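Local coordinates for protein acetylornithine aminotransferase (Aquifex aeolicus, PDB 2EH6) that catalyses the pyridoxal-phosphate-dependent transfer of an amino group between N(2)-acetyl-L-ornithine and 2-oxoglutarate in arginine biosynthesis, at residues N65-L79 against G272-D286. Residues are numbered along the deposited sequence; the frame is centred on the assembly and turned at random.
Sequences NLYENPWQEELAHKL and GGNPLACRAGTVVVD
The indole of Trp-71 has Pro-275 over one face, its CB 3.7 Å from the centroid of the five-membered ring in a CH-pi contact, and, toward the rim of the opposite face, CA of Asn-69 and CD of Pro-70. At its edge stand Gly-273 O, which shares the Trp-71 N-H, by weak, bent bonds, with Asn-69 OD1, and Cys-278 SG, 3.7 Å from Trp-71 CD1. The indole's chi1 (41°) places CG between backbone N and carbonyl carbon, and chi2 (84°) then sets NE1 toward Gly-273 O. Gln-72 NE2 bonds Gly-273 O too (2.9 Å), from above the carbonyl plane, and gives its other hydrogen almost straight to Asn-65 OD1 (2.7 Å). Asn-65 ND2 reaches Gly-272 O at 3.0 Å. This network ties Asn-65 and Gln-72 to the loop 272-274, which follows Thr-270, a pyridoxal-phosphate-binding residue of this class-III aminotransferase; Arg-9 of the second subunit also bonds Asn-65 OD1. Beyond, helices 70-79 and 275-286 run near parallel, crossing at 27°. Leu-75 is a knob among Cys-278, Gly-281, Thr-282 and Val-285. Farther along, Lys-78 NZ makes a long salt bridge to Asp-286 OD1 (3.4 Å); a water donates to Asp-286 OD2 and takes a weak bond from Lys-78 NZ.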
loop_
_atom_site.group_PDB
_atom_site.type_symbol
_atom_site.label_atom_id
_atom_site.label_comp_id
_atom_site.label_asym_id
_atom_site.label_seq_id
_atom_site.Cartn_x
_atom_site.Cartn_y
_atom_site.Cartn_z
ATOM N N ASN A 65 8.397 1.321 -11.790
ATOM C CA ASN A 65 9.187 0.154 -12.167
ATOM C C ASN A 65 9.166 -0.122 -13.678
ATOM O O ASN A 65 9.452 -1.226 -14.131
ATOM C CB ASN A 65 8.653 -1.055 -11.398
ATOM C CG ASN A 65 8.931 -0.873 -9.925
ATOM O OD1 ASN A 65 10.073 -0.782 -9.485
ATOM N ND2 ASN A 65 7.837 -0.818 -9.147
ATOM N N LEU A 66 8.765 0.906 -14.465
ATOM C CA LEU A 66 8.948 0.812 -15.917
ATOM C C LEU A 66 10.439 0.856 -16.260
ATOM O O LEU A 66 10.897 0.371 -17.286
ATOM C CB LEU A 66 8.259 2.007 -16.586
ATOM C CG LEU A 66 6.732 1.981 -16.487
ATOM C CD1 LEU A 66 6.093 3.235 -17.092
ATOM C CD2 LEU A 66 6.114 0.790 -17.212
ATOM N N TYR A 67 11.194 1.527 -15.364
ATOM C CA TYR A 67 12.626 1.700 -15.567
ATOM C C TYR A 67 13.433 0.996 -14.468
ATOM O O TYR A 67 12.893 0.443 -13.519
ATOM C CB TYR A 67 12.947 3.205 -15.586
ATOM C CG TYR A 67 11.888 3.969 -16.311
ATOM C CD1 TYR A 67 11.873 3.987 -17.702
ATOM C CD2 TYR A 67 10.924 4.685 -15.599
ATOM C CE1 TYR A 67 10.902 4.712 -18.379
ATOM C CE2 TYR A 67 9.960 5.416 -16.275
ATOM C CZ TYR A 67 9.952 5.438 -17.658
ATOM O OH TYR A 67 9.003 6.177 -18.337
ATOM N N GLU A 68 14.755 1.069 -14.603
ATOM C CA GLU A 68 15.663 0.517 -13.606
ATOM C C GLU A 68 15.630 1.388 -12.355
ATOM O O GLU A 68 15.685 2.612 -12.449
ATOM C CB GLU A 68 17.096 0.491 -14.134
ATOM C CG GLU A 68 17.395 -0.597 -15.139
ATOM C CD GLU A 68 18.816 -0.502 -15.658
ATOM O OE1 GLU A 68 19.738 -0.336 -14.828
ATOM O OE2 GLU A 68 19.015 -0.593 -16.887
ATOM N N ASN A 69 15.539 0.753 -11.190
ATOM C CA ASN A 69 15.525 1.462 -9.910
ATOM C C ASN A 69 16.723 0.971 -9.095
ATOM O O ASN A 69 16.580 0.111 -8.224
ATOM C CB ASN A 69 14.227 1.173 -9.139
ATOM C CG ASN A 69 13.026 1.912 -9.704
ATOM O OD1 ASN A 69 12.337 2.626 -8.978
ATOM N ND2 ASN A 69 12.760 1.734 -10.997
ATOM N N PRO A 70 17.922 1.514 -9.368
ATOM C CA PRO A 70 19.154 1.129 -8.667
ATOM C C PRO A 70 19.045 1.160 -7.144
ATOM O O PRO A 70 19.674 0.362 -6.448
ATOM C CB PRO A 70 20.176 2.134 -9.197
ATOM C CG PRO A 70 19.677 2.413 -10.591
ATOM C CD PRO A 70 18.194 2.571 -10.359
ATOM N N TRP A 71 18.259 2.095 -6.624
ATOM C CA TRP A 71 18.075 2.203 -5.180
ATOM C C TRP A 71 17.404 0.945 -4.635
ATOM O O TRP A 71 17.614 0.577 -3.479
ATOM C CB TRP A 71 17.252 3.449 -4.852
ATOM C CG TRP A 71 16.123 3.672 -5.794
ATOM C CD1 TRP A 71 14.883 3.106 -5.739
ATOM C CD2 TRP A 71 16.136 4.501 -6.962
ATOM N NE1 TRP A 71 14.123 3.532 -6.800
ATOM C CE2 TRP A 71 14.868 4.388 -7.567
ATOM C CE3 TRP A 71 17.100 5.332 -7.555
ATOM C CZ2 TRP A 71 14.532 5.072 -8.740
ATOM C CZ3 TRP A 71 16.767 6.014 -8.725
ATOM C CH2 TRP A 71 15.491 5.878 -9.305
ATOM N N GLN A 72 16.591 0.289 -5.460
ATOM C CA GLN A 72 15.939 -0.955 -5.041
ATOM C C GLN A 72 17.016 -2.036 -4.886
ATOM O O GLN A 72 17.007 -2.805 -3.923
ATOM C CB GLN A 72 14.893 -1.400 -6.078
ATOM C CG GLN A 72 13.510 -0.765 -5.881
ATOM C CD GLN A 72 12.513 -1.137 -6.977
ATOM O OE1 GLN A 72 12.388 -2.303 -7.359
ATOM N NE2 GLN A 72 11.792 -0.145 -7.476
ATOM N N GLU A 73 17.947 -2.088 -5.836
ATOM C CA GLU A 73 19.033 -3.067 -5.778
ATOM C C GLU A 73 19.837 -2.910 -4.492
ATOM O O GLU A 73 20.095 -3.886 -3.795
ATOM C CB GLU A 73 19.990 -2.897 -6.964
ATOM C CG GLU A 73 19.474 -3.403 -8.290
ATOM C CD GLU A 73 19.295 -4.910 -8.320
ATOM O OE1 GLU A 73 19.897 -5.611 -7.476
ATOM O OE2 GLU A 73 18.562 -5.391 -9.207
ATOM N N GLU A 74 20.233 -1.675 -4.188
ATOM C CA GLU A 74 21.026 -1.399 -2.994
ATOM C C GLU A 74 20.358 -1.829 -1.698
ATOM O O GLU A 74 20.993 -2.443 -0.845
ATOM C CB GLU A 74 21.375 0.091 -2.896
ATOM C CG GLU A 74 21.724 0.513 -1.467
ATOM C CD GLU A 74 22.332 1.899 -1.363
ATOM O OE1 GLU A 74 21.785 2.846 -1.972
ATOM O OE2 GLU A 74 23.353 2.039 -0.650
ATOM N N LEU A 75 19.080 -1.492 -1.539
ATOM C CA LEU A 75 18.362 -1.858 -0.327
ATOM C C LEU A 75 18.148 -3.369 -0.264
ATOM O O LEU A 75 18.314 -3.984 0.788
ATOM C CB LEU A 75 17.013 -1.131 -0.271
ATOM C CG LEU A 75 16.186 -1.379 0.993
ATOM C CD1 LEU A 75 17.028 -1.058 2.226
ATOM C CD2 LEU A 75 14.917 -0.526 0.952
ATOM N N ALA A 76 17.783 -3.972 -1.392
ATOM C CA ALA A 76 17.562 -5.419 -1.427
ATOM C C ALA A 76 18.826 -6.146 -0.970
ATOM O O ALA A 76 18.770 -7.083 -0.176
ATOM C CB ALA A 76 17.190 -5.861 -2.841
ATOM N N HIS A 77 19.967 -5.696 -1.478
ATOM C CA HIS A 77 21.256 -6.287 -1.137
ATOM C C HIS A 77 21.471 -6.294 0.377
ATOM O O HIS A 77 21.910 -7.294 0.944
ATOM C CB HIS A 77 22.370 -5.500 -1.833
ATOM C CG HIS A 77 23.735 -6.091 -1.663
ATOM N ND1 HIS A 77 23.983 -7.150 -0.815
ATOM C CD2 HIS A 77 24.925 -5.772 -2.226
ATOM C CE1 HIS A 77 25.268 -7.456 -0.861
ATOM N NE2 HIS A 77 25.861 -6.636 -1.709
ATOM N N LYS A 78 21.153 -5.183 1.036
ATOM C CA LYS A 78 21.325 -5.099 2.479
ATOM C C LYS A 78 20.369 -6.026 3.218
ATOM O O LYS A 78 20.728 -6.610 4.240
ATOM C CB LYS A 78 21.130 -3.655 2.955
ATOM C CG LYS A 78 22.195 -2.698 2.457
ATOM C CD LYS A 78 21.772 -1.250 2.667
ATOM C CE LYS A 78 22.728 -0.284 1.975
ATOM N NZ LYS A 78 24.086 -0.309 2.582
ATOM N N LEU A 79 19.150 -6.169 2.703
ATOM C CA LEU A 79 18.171 -7.042 3.343
ATOM C C LEU A 79 18.523 -8.518 3.132
ATOM O O LEU A 79 18.333 -9.342 4.021
ATOM C CB LEU A 79 16.769 -6.769 2.793
ATOM C CG LEU A 79 16.125 -5.425 3.160
ATOM C CD1 LEU A 79 14.804 -5.272 2.419
ATOM C CD2 LEU A 79 15.900 -5.353 4.666
ATOM N N GLY A 272 5.641 0.928 -5.392
ATOM C CA GLY A 272 6.646 0.057 -4.811
ATOM C C GLY A 272 8.081 0.316 -5.229
ATOM O O GLY A 272 8.379 0.411 -6.422
ATOM N N GLY A 273 8.967 0.440 -4.241
ATOM C CA GLY A 273 10.380 0.651 -4.525
ATOM C C GLY A 273 10.778 2.017 -5.051
ATOM O O GLY A 273 11.810 2.162 -5.710
ATOM N N ASN A 274 9.970 3.027 -4.760
ATOM C CA ASN A 274 10.271 4.374 -5.209
ATOM C C ASN A 274 11.553 4.815 -4.478
ATOM O O ASN A 274 11.881 4.292 -3.417
ATOM C CB ASN A 274 9.087 5.291 -4.887
ATOM C CG ASN A 274 8.876 5.455 -3.410
ATOM O OD1 ASN A 274 9.619 6.184 -2.751
ATOM N ND2 ASN A 274 7.873 4.763 -2.866
ATOM N N PRO A 275 12.294 5.778 -5.042
ATOM C CA PRO A 275 13.536 6.240 -4.407
ATOM C C PRO A 275 13.430 6.853 -3.008
ATOM O O PRO A 275 14.395 6.819 -2.248
ATOM C CB PRO A 275 14.114 7.214 -5.441
ATOM C CG PRO A 275 12.895 7.717 -6.163
ATOM C CD PRO A 275 12.068 6.466 -6.325
ATOM N N LEU A 276 12.269 7.394 -2.655
ATOM C CA LEU A 276 12.114 7.991 -1.333
ATOM C C LEU A 276 12.047 6.902 -0.261
ATOM O O LEU A 276 12.718 6.979 0.768
ATOM C CB LEU A 276 10.852 8.853 -1.287
ATOM C CG LEU A 276 10.707 9.728 -0.039
ATOM C CD1 LEU A 276 11.813 10.773 -0.028
ATOM C CD2 LEU A 276 9.344 10.396 -0.028
ATOM N N ALA A 277 11.235 5.881 -0.512
ATOM C CA ALA A 277 11.087 4.771 0.419
ATOM C C ALA A 277 12.406 4.011 0.569
ATOM O O ALA A 277 12.797 3.617 1.673
ATOM C CB ALA A 277 9.995 3.820 -0.080
ATOM N N CYS A 278 13.090 3.798 -0.545
ATOM C CA CYS A 278 14.353 3.072 -0.509
ATOM C C CYS A 278 15.462 3.851 0.194
ATOM O O CYS A 278 16.317 3.264 0.847
ATOM C CB CYS A 278 14.775 2.683 -1.926
ATOM S SG CYS A 278 13.729 1.373 -2.657
ATOM N N ARG A 279 15.444 5.174 0.070
ATOM C CA ARG A 279 16.461 5.990 0.731
ATOM C C ARG A 279 16.244 5.855 2.240
ATOM O O ARG A 279 17.196 5.749 3.017
ATOM C CB ARG A 279 16.319 7.452 0.295
ATOM C CG ARG A 279 17.426 8.395 0.776
ATOM C CD ARG A 279 18.762 8.144 0.074
ATOM N NE ARG A 279 19.780 9.113 0.484
ATOM C CZ ARG A 279 19.978 10.303 -0.088
ATOM N NH1 ARG A 279 19.235 10.696 -1.116
ATOM N NH2 ARG A 279 20.922 11.111 0.378
ATOM N N ALA A 280 14.980 5.841 2.652
ATOM C CA ALA A 280 14.644 5.705 4.061
ATOM C C ALA A 280 15.082 4.341 4.571
ATOM O O ALA A 280 15.751 4.235 5.605
ATOM C CB ALA A 280 13.141 5.881 4.260
ATOM N N GLY A 281 14.701 3.298 3.838
ATOM C CA GLY A 281 15.057 1.948 4.233
ATOM C C GLY A 281 16.558 1.742 4.327
ATOM O O GLY A 281 17.036 1.038 5.211
ATOM N N THR A 282 17.304 2.346 3.409
ATOM C CA THR A 282 18.752 2.208 3.419
ATOM C C THR A 282 19.345 2.802 4.692
ATOM O O THR A 282 20.262 2.234 5.288
ATOM C CB THR A 282 19.383 2.898 2.200
ATOM O OG1 THR A 282 19.042 2.165 1.018
ATOM C CG2 THR A 282 20.894 2.947 2.336
ATOM N N VAL A 283 18.819 3.949 5.110
ATOM C CA VAL A 283 19.306 4.595 6.320
ATOM C C VAL A 283 18.941 3.763 7.543
ATOM O O VAL A 283 19.778 3.503 8.409
ATOM C CB VAL A 283 18.709 6.015 6.482
ATOM C CG1 VAL A 283 19.099 6.583 7.831
ATOM C CG2 VAL A 283 19.204 6.929 5.367
ATOM N N VAL A 284 17.686 3.339 7.611
ATOM C CA VAL A 284 17.213 2.543 8.736
ATOM C C VAL A 284 17.972 1.226 8.888
ATOM O O VAL A 284 18.389 0.859 9.985
ATOM C CB VAL A 284 15.707 2.242 8.598
ATOM C CG1 VAL A 284 15.270 1.250 9.669
ATOM C CG2 VAL A 284 14.911 3.537 8.716
ATOM N N VAL A 285 18.153 0.509 7.789
ATOM C CA VAL A 285 18.859 -0.761 7.867
ATOM C C VAL A 285 20.288 -0.600 8.385
ATOM O O VAL A 285 20.730 -1.384 9.225
ATOM C CB VAL A 285 18.852 -1.479 6.505
ATOM C CG1 VAL A 285 19.768 -2.697 6.550
ATOM C CG2 VAL A 285 17.415 -1.921 6.178
ATOM N N ASP A 286 21.004 0.412 7.909
ATOM C CA ASP A 286 22.370 0.631 8.374
ATOM C C ASP A 286 22.394 1.011 9.849
ATOM O O ASP A 286 23.201 0.488 10.623
ATOM C CB ASP A 286 23.061 1.731 7.563
ATOM C CG ASP A 286 23.382 1.300 6.147
ATOM O OD1 ASP A 286 23.406 0.077 5.889
ATOM O OD2 ASP A 286 23.625 2.184 5.297
HETATM O O HOH W 1 18.434 2.151 -1.694
HETATM O O HOH W 2 24.992 2.934 2.520
#